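Local coordinates for dihydropteridine reductase (Caenorhabditis elegans, PDB 1OOE), which probably reduces quinonoid dihydrobiopterin to tetrahydrobiopterin with NADH or NADPH, as a homodimeric member of the short-chain dehydrogenase/reductase family, at residues F22-G27 / N38-S43; K51-Q56 / S108-K113; L206-T209 / S214-S217. One frame throughout, in Å; residues are numbered along the deposited sequence. Where two conformers were deposited one is given.

Contact 1 (F22-G27 / N38-S43)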
ATOM      1  N   PHE A  22     -17.678  25.310   2.241  1.00 14.47           N
ATOM      2  CA  PHE A  22     -16.767  26.441   2.356  1.00 14.24           C
ATOM      3  C   PHE A  22     -16.364  27.028   1.004  1.00 14.85           C
ATOM      4  O   PHE A  22     -16.381  28.246   0.825  1.00 16.03           O
ATOM      5  CB  PHE A  22     -15.517  26.033   3.135  1.00 15.12           C
ATOM      6  CG  PHE A  22     -14.638  27.188   3.516  1.00 15.67           C
ATOM      7  CD1 PHE A  22     -15.054  28.106   4.476  1.00 16.70           C
ATOM      8  CD2 PHE A  22     -13.399  27.362   2.915  1.00 15.16           C
ATOM      9  CE1 PHE A  22     -14.243  29.183   4.832  1.00 17.89           C
ATOM     10  CE2 PHE A  22     -12.579  28.437   3.263  1.00 17.79           C
ATOM     11  CZ  PHE A  22     -13.002  29.347   4.223  1.00 16.39           C
ATOM     12  N   PHE A  23     -15.995  26.175   0.052  1.00 14.00           N
ATOM     13  CA  PHE A  23     -15.604  26.679  -1.261  1.00 14.60           C
ATOM     14  C   PHE A  23     -16.790  27.295  -1.988  1.00 16.10           C
ATOM     15  O   PHE A  23     -16.644  28.290  -2.701  1.00 15.25           O
ATOM     16  CB  PHE A  23     -14.975  25.568  -2.112  1.00 13.41           C
ATOM     17  CG  PHE A  23     -13.500  25.392  -1.871  1.00 12.52           C
ATOM     18  CD1 PHE A  23     -13.035  24.820  -0.688  1.00 14.05           C
ATOM     19  CD2 PHE A  23     -12.570  25.846  -2.805  1.00 12.61           C
ATOM     20  CE1 PHE A  23     -11.665  24.706  -0.439  1.00 13.62           C
ATOM     21  CE2 PHE A  23     -11.202  25.737  -2.565  1.00 11.54           C
ATOM     22  CZ  PHE A  23     -10.747  25.166  -1.377  1.00 12.02           C
ATOM     23  N   LYS A  24     -17.964  26.703  -1.800  1.00 16.24           N
ATOM     24  CA  LYS A  24     -19.181  27.207  -2.423  1.00 18.28           C
ATOM     25  C   LYS A  24     -19.458  28.616  -1.902  1.00 18.26           C
ATOM     26  O   LYS A  24     -19.788  29.525  -2.669  1.00 18.00           O
ATOM     27  CB  LYS A  24     -20.353  26.287  -2.086  1.00 19.70           C
ATOM     28  CG  LYS A  24     -21.645  26.609  -2.812  1.00 22.40           C
ATOM     29  CD  LYS A  24     -22.765  25.684  -2.349  1.00 23.03           C
ATOM     30  CE  LYS A  24     -24.066  25.974  -3.077  1.00 24.16           C
ATOM     31  NZ  LYS A  24     -25.178  25.110  -2.597  0.50 23.54           N
ATOM     32  N   LYS A  25     -19.318  28.796  -0.591  1.00 18.08           N
ATOM     33  CA  LYS A  25     -19.551  30.097   0.024  1.00 19.81           C
ATOM     34  C   LYS A  25     -18.558  31.124  -0.508  1.00 20.22           C
ATOM     35  O   LYS A  25     -18.844  32.324  -0.537  1.00 21.52           O
ATOM     36  CB  LYS A  25     -19.421  29.998   1.548  1.00 20.23           C
ATOM     37  CG  LYS A  25     -19.591  31.333   2.270  1.00 24.47           C
ATOM     38  CD  LYS A  25     -19.367  31.203   3.772  1.00 27.62           C
ATOM     39  CE  LYS A  25     -20.418  30.316   4.420  1.00 30.27           C
ATOM     40  NZ  LYS A  25     -21.799  30.837   4.207  1.00 33.33           N
ATOM     41  N   ASN A  26     -17.394  30.646  -0.937  1.00 18.21           N
ATOM     42  CA  ASN A  26     -16.358  31.523  -1.457  1.00 18.35           C
ATOM     43  C   ASN A  26     -16.339  31.664  -2.978  1.00 17.90           C
ATOM     44  O   ASN A  26     -15.300  31.956  -3.569  1.00 20.15           O
ATOM     45  CB  ASN A  26     -14.992  31.066  -0.941  1.00 17.40           C
ATOM     46  CG  ASN A  26     -14.725  31.540   0.477  1.00 17.40           C
ATOM     47  OD1 ASN A  26     -14.324  32.685   0.695  1.00 19.05           O
ATOM     48  ND2 ASN A  26     -14.965  30.669   1.449  1.00 18.38           N
ATOM     49  N   GLY A  27     -17.493  31.446  -3.604  1.00 19.44           N
ATOM     50  CA  GLY A  27     -17.615  31.612  -5.043  1.00 18.72           C
ATOM     51  C   GLY A  27     -17.172  30.525  -6.005  1.00 18.91           C
ATOM     52  O   GLY A  27     -17.137  30.764  -7.214  1.00 18.14           O
ATOM     53  N   ASN A  38     -24.732  14.960  -3.056  1.00 18.24           N
ATOM     54  CA  ASN A  38     -24.768  16.031  -2.069  1.00 16.83           C
ATOM     55  C   ASN A  38     -25.589  17.083  -2.808  1.00 17.56           C
ATOM     56  O   ASN A  38     -25.098  17.705  -3.753  1.00 17.88           O
ATOM     57  CB  ASN A  38     -23.363  16.570  -1.793  1.00 16.84           C
ATOM     58  CG  ASN A  38     -23.351  17.633  -0.710  1.00 17.15           C
ATOM     59  OD1 ASN A  38     -24.200  18.522  -0.694  1.00 18.60           O
ATOM     60  ND2 ASN A  38     -22.381  17.551   0.195  1.00 15.91           N
ATOM     61  N   ASP A  39     -26.839  17.276  -2.402  1.00 18.57           N
ATOM     62  CA  ASP A  39     -27.698  18.233  -3.092  1.00 20.10           C
ATOM     63  C   ASP A  39     -27.231  19.685  -3.047  1.00 20.84           C
ATOM     64  O   ASP A  39     -27.876  20.562  -3.623  1.00 19.53           O
ATOM     65  CB  ASP A  39     -29.141  18.137  -2.580  1.00 22.91           C
ATOM     66  CG  ASP A  39     -29.241  18.293  -1.081  1.00 24.46           C
ATOM     67  OD1 ASP A  39     -28.464  19.083  -0.508  1.00 27.13           O
ATOM     68  OD2 ASP A  39     -30.114  17.634  -0.476  1.00 29.90           O
ATOM     69  N   GLN A  40     -26.111  19.939  -2.377  1.00 19.88           N
ATOM     70  CA  GLN A  40     -25.576  21.294  -2.298  1.00 19.88           C
ATOM     71  C   GLN A  40     -24.514  21.528  -3.372  1.00 18.24           C
ATOM     72  O   GLN A  40     -24.152  22.667  -3.659  1.00 17.55           O
ATOM     73  CB  GLN A  40     -24.979  21.552  -0.911  1.00 22.80           C
ATOM     74  CG  GLN A  40     -25.996  21.493   0.216  1.00 24.82           C
ATOM     75  CD  GLN A  40     -27.187  22.403  -0.027  1.00 27.45           C
ATOM     76  OE1 GLN A  40     -27.040  23.620  -0.143  1.00 29.26           O
ATOM     77  NE2 GLN A  40     -28.376  21.812  -0.111  1.00 28.52           N
ATOM     78  N   ALA A  41     -24.029  20.445  -3.971  1.00 17.23           N
ATOM     79  CA  ALA A  41     -23.007  20.534  -5.012  1.00 17.25           C
ATOM     80  C   ALA A  41     -23.597  20.961  -6.354  1.00 18.20           C
ATOM     81  O   ALA A  41     -24.780  20.737  -6.617  1.00 18.59           O
ATOM     82  CB  ALA A  41     -22.310  19.191  -5.164  1.00 16.33           C
ATOM     83  N   ASP A  42     -22.769  21.568  -7.204  1.00 17.07           N
ATOM     84  CA  ASP A  42     -23.220  22.010  -8.523  1.00 17.26           C
ATOM     85  C   ASP A  42     -23.311  20.823  -9.472  1.00 17.89           C
ATOM     86  O   ASP A  42     -24.115  20.815 -10.408  1.00 18.55           O
ATOM     87  CB  ASP A  42     -22.265  23.057  -9.103  1.00 20.23           C
ATOM     88  CG  ASP A  42     -22.244  24.339  -8.293  1.00 22.14           C
ATOM     89  OD1 ASP A  42     -21.543  24.386  -7.262  1.00 23.16           O
ATOM     90  OD2 ASP A  42     -22.940  25.299  -8.686  1.00 25.40           O
ATOM     91  N   SER A  43     -22.471  19.825  -9.225  1.00 16.08           N
ATOM     92  CA  SER A  43     -22.441  18.605 -10.020  1.00 15.63           C
ATOM     93  C   SER A  43     -22.144  17.425  -9.109  1.00 15.75           C
ATOM     94  O   SER A  43     -21.339  17.532  -8.182  1.00 15.43           O
ATOM     95  CB  SER A  43     -21.368  18.684 -11.108  1.00 16.72           C
ATOM     96  OG  SER A  43     -21.790  19.510 -12.177  1.00 19.29           O
TER
HETATM   97  O   HOH W   1     -25.037  25.118   0.284  1.00 27.38           O
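Lys24 reaches from helix 14-25 to the backbone of Gln40. The helix is the first of the Rossmann-type fold of this family, and Gln40 sits in the loop between strands 28-34 and 43-46. In the conformer described here, Lys24 NZ donates to Gln40 O at 2.9 Å, in the carbonyl plane and on a lone pair. This lysine chain is fully extended, with CG anti to the backbone N (chi1 -173°), and so spans the gap to the loop. A second position was deposited for it, so the bond may not always be made. A water accepts a hydrogen bond from Lys24 NZ, but it lies unusually close to Gln40 OE1, and a bridge there is doubtful.

The loop residue is held in turn by its neighbours. Asn38 to Ala41 form a type I beta turn. Asn38 OD1 accepts from Gln40 N at 2.9 Å, an Asx turn, and Asn38 ND2 is bonded to Gly11 O. Asp42 is tied to Val30 of the adjacent strand. The helix ends in a Schellman motif, with Gly27 as the C-prime residue. The Gln40 side chain bends at chi2, and Gln40 NE2 donates to Asp39 OD1 at 2.8 Å, meeting it from above the carboxylate plane.

Contact 2 (K51-Q56 / S108-K113)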
ATOM      1  N   LYS A  51     -18.845  -1.895  -7.973  1.00 15.20           N
ATOM      2  CA  LYS A  51     -17.933  -2.034  -9.107  1.00 15.37           C
ATOM      3  C   LYS A  51     -16.481  -2.166  -8.652  1.00 13.60           C
ATOM      4  O   LYS A  51     -16.119  -1.688  -7.570  1.00 13.99           O
ATOM      5  CB  LYS A  51     -18.078  -0.828 -10.042  1.00 14.40           C
ATOM      6  CG  LYS A  51     -19.465  -0.722 -10.656  1.00 18.62           C
ATOM      7  CD  LYS A  51     -19.553   0.395 -11.670  1.00 19.82           C
ATOM      8  CE  LYS A  51     -20.887   0.354 -12.400  1.00 20.70           C
ATOM      9  NZ  LYS A  51     -20.921   1.346 -13.505  1.00 21.58           N
ATOM     10  N   ASN A  52     -15.654  -2.822  -9.467  1.00 13.76           N
ATOM     11  CA  ASN A  52     -14.245  -2.990  -9.111  1.00 12.55           C
ATOM     12  C   ASN A  52     -13.457  -1.708  -9.371  1.00 12.42           C
ATOM     13  O   ASN A  52     -14.020  -0.712  -9.822  1.00 11.09           O
ATOM     14  CB  ASN A  52     -13.607  -4.187  -9.848  1.00 15.86           C
ATOM     15  CG  ASN A  52     -13.664  -4.064 -11.361  1.00 17.00           C
ATOM     16  OD1 ASN A  52     -13.380  -3.009 -11.928  1.00 15.58           O
ATOM     17  ND2 ASN A  52     -14.010  -5.164 -12.026  1.00 18.85           N
ATOM     18  N   TRP A  53     -12.158  -1.738  -9.088  1.00 10.68           N
ATOM     19  CA  TRP A  53     -11.302  -0.563  -9.236  1.00 10.39           C
ATOM     20  C   TRP A  53     -11.333   0.065 -10.628  1.00 10.23           C
ATOM     21  O   TRP A  53     -11.601   1.258 -10.763  1.00  9.62           O
ATOM     22  CB  TRP A  53      -9.858  -0.918  -8.867  1.00  8.87           C
ATOM     23  CG  TRP A  53      -9.014   0.251  -8.406  1.00  8.49           C
ATOM     24  CD1 TRP A  53      -9.313   1.585  -8.507  1.00  8.50           C
ATOM     25  CD2 TRP A  53      -7.724   0.177  -7.788  1.00  7.64           C
ATOM     26  NE1 TRP A  53      -8.282   2.342  -7.987  1.00  8.22           N
ATOM     27  CE2 TRP A  53      -7.297   1.502  -7.540  1.00  9.43           C
ATOM     28  CE3 TRP A  53      -6.887  -0.884  -7.419  1.00 10.87           C
ATOM     29  CZ2 TRP A  53      -6.066   1.792  -6.940  1.00 10.32           C
ATOM     30  CZ3 TRP A  53      -5.670  -0.597  -6.823  1.00 11.20           C
ATOM     31  CH2 TRP A  53      -5.268   0.731  -6.589  1.00  9.71           C
ATOM     32  N   THR A  54     -11.059  -0.731 -11.659  1.00 10.10           N
ATOM     33  CA  THR A  54     -11.053  -0.205 -13.020  1.00 10.46           C
ATOM     34  C   THR A  54     -12.443   0.242 -13.471  1.00  9.67           C
ATOM     35  O   THR A  54     -12.574   1.217 -14.211  1.00 10.70           O
ATOM     36  CB  THR A  54     -10.466  -1.231 -14.028  1.00 12.36           C
ATOM     37  OG1 THR A  54     -11.156  -2.481 -13.910  1.00 12.18           O
ATOM     38  CG2 THR A  54      -8.984  -1.447 -13.759  1.00 12.17           C
ATOM     39  N   GLU A  55     -13.482  -0.457 -13.022  1.00 10.22           N
ATOM     40  CA  GLU A  55     -14.843  -0.072 -13.386  1.00 10.15           C
ATOM     41  C   GLU A  55     -15.162   1.277 -12.744  1.00 10.74           C
ATOM     42  O   GLU A  55     -15.795   2.135 -13.360  1.00 10.82           O
ATOM     43  CB  GLU A  55     -15.853  -1.131 -12.919  1.00 11.35           C
ATOM     44  CG  GLU A  55     -15.758  -2.462 -13.660  1.00 15.31           C
ATOM     45  CD  GLU A  55     -16.761  -3.489 -13.153  1.00 17.40           C
ATOM     46  OE1 GLU A  55     -16.831  -3.702 -11.922  1.00 18.34           O
ATOM     47  OE2 GLU A  55     -17.476  -4.091 -13.983  1.00 20.30           O
ATOM     48  N   GLN A  56     -14.724   1.468 -11.500  1.00 10.59           N
ATOM     49  CA  GLN A  56     -14.964   2.734 -10.816  1.00 10.77           C
ATOM     50  C   GLN A  56     -14.203   3.862 -11.504  1.00 10.85           C
ATOM     51  O   GLN A  56     -14.741   4.955 -11.691  1.00  8.23           O
ATOM     52  CB  GLN A  56     -14.551   2.643  -9.344  1.00 10.45           C
ATOM     53  CG  GLN A  56     -15.680   2.238  -8.408  1.00 12.93           C
ATOM     54  CD  GLN A  56     -15.267   2.299  -6.952  1.00 11.93           C
ATOM     55  OE1 GLN A  56     -14.568   3.223  -6.536  1.00 13.93           O
ATOM     56  NE2 GLN A  56     -15.705   1.319  -6.166  1.00 15.73           N
ATOM     57  N   SER A 108      -7.764   7.544  -3.553  1.00  9.30           N
ATOM     58  CA  SER A 108      -6.592   8.392  -3.734  1.00  7.87           C
ATOM     59  C   SER A 108      -6.040   8.271  -5.142  1.00  6.88           C
ATOM     60  O   SER A 108      -5.656   9.262  -5.746  1.00  7.11           O
ATOM     61  CB  SER A 108      -5.492   8.016  -2.736  1.00  7.13           C
ATOM     62  OG  SER A 108      -5.893   8.298  -1.411  1.00  8.40           O
ATOM     63  N   ALA A 109      -5.997   7.048  -5.658  1.00  8.42           N
ATOM     64  CA  ALA A 109      -5.474   6.813  -6.999  1.00  8.16           C
ATOM     65  C   ALA A 109      -6.369   7.415  -8.077  1.00  8.72           C
ATOM     66  O   ALA A 109      -5.873   7.987  -9.043  1.00  8.76           O
ATOM     67  CB  ALA A 109      -5.304   5.326  -7.239  1.00  8.93           C
ATOM     68  N   ILE A 110      -7.682   7.270  -7.928  1.00  7.83           N
ATOM     69  CA  ILE A 110      -8.602   7.829  -8.915  1.00  9.60           C
ATOM     70  C   ILE A 110      -8.563   9.355  -8.833  1.00  9.35           C
ATOM     71  O   ILE A 110      -8.663  10.042  -9.852  1.00 10.00           O
ATOM     72  CB  ILE A 110     -10.043   7.294  -8.706  1.00  9.87           C
ATOM     73  CG1 ILE A 110     -10.068   5.791  -9.006  1.00  9.06           C
ATOM     74  CG2 ILE A 110     -11.022   8.026  -9.626  1.00  9.25           C
ATOM     75  CD1 ILE A 110     -11.407   5.121  -8.780  1.00 11.59           C
ATOM     76  N   ALA A 111      -8.393   9.894  -7.628  1.00  8.91           N
ATOM     77  CA  ALA A 111      -8.303  11.345  -7.482  1.00  9.46           C
ATOM     78  C   ALA A 111      -7.063  11.826  -8.244  1.00  9.87           C
ATOM     79  O   ALA A 111      -7.097  12.855  -8.930  1.00  6.75           O
ATOM     80  CB  ALA A 111      -8.203  11.731  -5.999  1.00  9.83           C
ATOM     81  N   ALA A 112      -5.970  11.073  -8.130  1.00  8.28           N
ATOM     82  CA  ALA A 112      -4.734  11.429  -8.821  1.00  8.70           C
ATOM     83  C   ALA A 112      -4.944  11.380 -10.335  1.00  9.30           C
ATOM     84  O   ALA A 112      -4.509  12.275 -11.055  1.00  8.94           O
ATOM     85  CB  ALA A 112      -3.602  10.480  -8.413  1.00  8.52           C
ATOM     86  N   LYS A 113      -5.611  10.331 -10.812  1.00  8.61           N
ATOM     87  CA  LYS A 113      -5.881  10.190 -12.243  1.00  9.71           C
ATOM     88  C   LYS A 113      -6.693  11.389 -12.733  1.00  9.66           C
ATOM     89  O   LYS A 113      -6.445  11.917 -13.821  1.00 10.39           O
ATOM     90  CB  LYS A 113      -6.658   8.893 -12.516  1.00 11.99           C
ATOM     91  CG  LYS A 113      -6.884   8.601 -14.005  1.00 10.58           C
ATOM     92  CD  LYS A 113      -5.564   8.392 -14.741  1.00 15.84           C
ATOM     93  CE  LYS A 113      -5.786   8.199 -16.235  1.00 13.46           C
ATOM     94  NZ  LYS A 113      -4.522   7.839 -16.932  1.00 17.81           N
TER
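This is a buried, apolar helix-to-helix contact, made by Trp53 and Gln56 against Ala109 and Ile110. It joins the first turn of helix 53-68 to the second half of helix 93-118, two helices of the Rossmann-type fold, at a place where the second subunit also packs.

Trp53 does most of the touching on its side. Its indole meets the other helix edge-on. Trp53 CZ2 lies 3.6 Å from Ala109 CB, and Trp53 NE1 lies 4.0 Å from Ile110 CG1. Both carbons are near the plane of the ring. With chi1 at -155°, some 25° from exactly trans, the Trp53 side chain swings its indole across to helix 93-118. Trp53 and Ile110 run past each other in opposite directions. Ile110 CD1 touches Trp53 CD1 at 4.1 Å and also sits 4.0 Å from Gln56 CB.

The start of helix 53-68 is fixed by a capping box. Asn52 OD1 accepts from Glu55 N at 2.8 Å, and Glu55 OE1 accepts from Asn52 N at 2.9 Å through its anti lone pair. This sets the helix turn that carries Trp53.

Trp106 stacks on the Trp53 ring. Val94 of the second subunit packs on Trp53, and Phe93 of that subunit packs on Ala109. Lys113, one turn on from Ala109, bonds to Ser90 O of the second subunit.

No hydrogen bond crosses between 51-56 and 108-113. The contact between these segments is van der Waals packing, consistent with burial of apolar surface. The small methyl of Ala109 lets the indole edge come close to the helix, while the longer Ile110 chain reaches Gln56.

Contact 3 (L206-T209 / S214-S217)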
ATOM      1  N   LEU A 206      -8.311  26.546   0.838  1.00 12.50           N
ATOM      2  CA  LEU A 206      -8.605  27.726   0.019  1.00 11.91           C
ATOM      3  C   LEU A 206      -7.333  28.557  -0.166  1.00 10.91           C
ATOM      4  O   LEU A 206      -7.059  29.050  -1.264  1.00 11.37           O
ATOM      5  CB  LEU A 206      -9.711  28.582   0.656  1.00 10.75           C
ATOM      6  CG  LEU A 206     -10.095  29.867  -0.097  1.00 11.08           C
ATOM      7  CD1 LEU A 206     -10.560  29.521  -1.505  1.00 12.98           C
ATOM      8  CD2 LEU A 206     -11.190  30.603   0.657  1.00 12.26           C
ATOM      9  N   LYS A 207      -6.549  28.699   0.900  1.00 11.25           N
ATOM     10  CA  LYS A 207      -5.307  29.468   0.828  1.00 12.59           C
ATOM     11  C   LYS A 207      -4.308  28.849  -0.147  1.00 12.56           C
ATOM     12  O   LYS A 207      -3.750  29.540  -1.000  1.00 10.75           O
ATOM     13  CB  LYS A 207      -4.645  29.577   2.205  1.00 11.77           C
ATOM     14  CG  LYS A 207      -3.396  30.459   2.196  1.00 13.47           C
ATOM     15  CD  LYS A 207      -2.712  30.550   3.555  1.00 14.29           C
ATOM     16  CE  LYS A 207      -2.096  29.219   3.972  1.00 15.53           C
ATOM     17  NZ  LYS A 207      -1.258  29.361   5.204  1.00 16.32           N
ATOM     18  N   TRP A 208      -4.075  27.546  -0.016  1.00 10.81           N
ATOM     19  CA  TRP A 208      -3.134  26.866  -0.893  1.00 11.78           C
ATOM     20  C   TRP A 208      -3.624  26.848  -2.342  1.00 12.91           C
ATOM     21  O   TRP A 208      -2.818  26.823  -3.277  1.00 13.54           O
ATOM     22  CB  TRP A 208      -2.885  25.430  -0.413  1.00 10.09           C
ATOM     23  CG  TRP A 208      -2.307  25.322   0.979  1.00  9.77           C
ATOM     24  CD1 TRP A 208      -1.453  26.196   1.585  1.00  9.77           C
ATOM     25  CD2 TRP A 208      -2.500  24.242   1.905  1.00 10.58           C
ATOM     26  NE1 TRP A 208      -1.098  25.727   2.834  1.00 10.24           N
ATOM     27  CE2 TRP A 208      -1.728  24.530   3.052  1.00 10.51           C
ATOM     28  CE3 TRP A 208      -3.248  23.058   1.874  1.00 12.78           C
ATOM     29  CZ2 TRP A 208      -1.683  23.675   4.161  1.00 11.02           C
ATOM     30  CZ3 TRP A 208      -3.203  22.206   2.977  1.00 12.72           C
ATOM     31  CH2 TRP A 208      -2.425  22.521   4.103  1.00 11.26           C
ATOM     32  N   THR A 209      -4.939  26.865  -2.530  1.00 12.53           N
ATOM     33  CA  THR A 209      -5.503  26.849  -3.877  1.00 12.27           C
ATOM     34  C   THR A 209      -5.315  28.190  -4.582  1.00 13.39           C
ATOM     35  O   THR A 209      -4.984  28.236  -5.772  1.00 12.38           O
ATOM     36  CB  THR A 209      -7.015  26.516  -3.850  1.00 12.22           C
ATOM     37  OG1 THR A 209      -7.208  25.205  -3.305  1.00 11.37           O
ATOM     38  CG2 THR A 209      -7.597  26.546  -5.258  1.00 14.77           C
ATOM     39  N   SER A 214       2.056  30.104  -0.582  1.00 13.98           N
ATOM     40  CA  SER A 214       1.687  29.767   0.795  1.00 13.36           C
ATOM     41  C   SER A 214       1.760  28.263   1.030  1.00 12.35           C
ATOM     42  O   SER A 214       1.555  27.787   2.147  1.00 13.34           O
ATOM     43  CB  SER A 214       0.258  30.231   1.100  1.00 12.58           C
ATOM     44  OG  SER A 214      -0.709  29.417   0.441  1.00 11.65           O
ATOM     45  N   ARG A 215       2.062  27.521  -0.028  1.00 12.86           N
ATOM     46  CA  ARG A 215       2.123  26.066   0.037  1.00 11.98           C
ATOM     47  C   ARG A 215       3.410  25.453   0.564  1.00 13.13           C
ATOM     48  O   ARG A 215       4.506  25.970   0.330  1.00 14.96           O
ATOM     49  CB  ARG A 215       1.903  25.467  -1.354  1.00 10.08           C
ATOM     50  CG  ARG A 215       0.594  25.791  -2.022  1.00 10.87           C
ATOM     51  CD  ARG A 215       0.643  25.346  -3.472  1.00  9.25           C
ATOM     52  NE  ARG A 215      -0.616  25.601  -4.161  1.00  9.41           N
ATOM     53  CZ  ARG A 215      -0.817  25.402  -5.460  1.00  9.56           C
ATOM     54  NH1 ARG A 215       0.163  24.942  -6.228  1.00 10.35           N
ATOM     55  NH2 ARG A 215      -2.002  25.665  -5.991  1.00 11.29           N
ATOM     56  N   PRO A 216       3.287  24.339   1.304  1.00 13.53           N
ATOM     57  CA  PRO A 216       4.463  23.646   1.834  1.00 14.04           C
ATOM     58  C   PRO A 216       5.045  22.968   0.584  1.00 12.58           C
ATOM     59  O   PRO A 216       4.432  23.032  -0.482  1.00 12.61           O
ATOM     60  CB  PRO A 216       3.861  22.622   2.795  1.00 14.99           C
ATOM     61  CG  PRO A 216       2.596  23.283   3.253  1.00 14.94           C
ATOM     62  CD  PRO A 216       2.059  23.883   1.979  1.00 14.16           C
ATOM     63  N   SER A 217       6.195  22.315   0.703  1.00 13.14           N
ATOM     64  CA  SER A 217       6.801  21.643  -0.452  1.00 14.86           C
ATOM     65  C   SER A 217       5.880  20.554  -1.006  1.00 12.21           C
ATOM     66  O   SER A 217       5.237  19.842  -0.244  1.00 11.99           O
ATOM     67  CB  SER A 217       8.140  21.007  -0.057  1.00 15.33           C
ATOM     68  OG  SER A 217       9.050  21.972   0.442  1.00 20.78           O
TER
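Arg215 and Trp208 make the polar part of this contact, which closes the turn between helix 198-210 and the loop before strand 221-227. Arg215 NE donates to Trp208 O at 2.7 Å, with an N-H...O angle of 158°. The oxygen lies in the guanidinium plane, at its edge. A weak second bond runs from Arg215 NH2 to the same Trp208 O at 3.1 Å, and NH2 also donates to Gly122 O. The arginine chain is straight from CG to NE (chi2 169°), which lays the guanidinium beside the end of the helix. A leucine in place of Arg215 would probably leave Trp208 O and Gly122 O without these donors and the loop less firmly tied to the helix.

The packing is made by the indole and by a lysine chain. Pro216 CD sits over one face of Trp208, 4.1 Å from the centroid of the five-membered ring, in a CH-pi contact. The two side chains cross at about a right angle. Ser214 lies at the edge of the same ring, where its OG, hydrogen-bonded to Glu211 O, is 3.5 Å from Trp208 CD1. Lys207 bends at chi3 and runs alongside Ser214, with Lys207 CG 3.4 Å from Ser214 OG. Beyond the two segments, Lys207 NZ and Trp208 NE1 both bind a sulfonate oxygen of a bound MES, probably from the crystallisation liquor.

Around the contact, Trp208 and Pro216 rest on Leu171 of strand 169-175, and Arg215 and Thr209 touch Leu124 of strand 123-128. Leu206 and Thr209 pack against Phe23 of helix 14-25.

Overall arrangement
Contact 2 is the buried one, contact 1 lies at the surface, and contact 3 falls between them. Their chemistry follows. Contact 2 is apolar packing of two helices beside the second subunit. Contacts 1 and 3 each tie a loop to a helix through a basic side chain and a backbone carbonyl. In contact 1 the lysine is on the helix; in contact 3 the arginine is on the loop. Of these two, only contact 3 adds an aromatic ring. Contacts 1 and 3 also meet directly, since Phe22 and Phe23 of helix 14-25, and Asn26 just after it, pack against helix 198-210. Contact 2 stands apart from both, its nearest atoms about 14 Å from either.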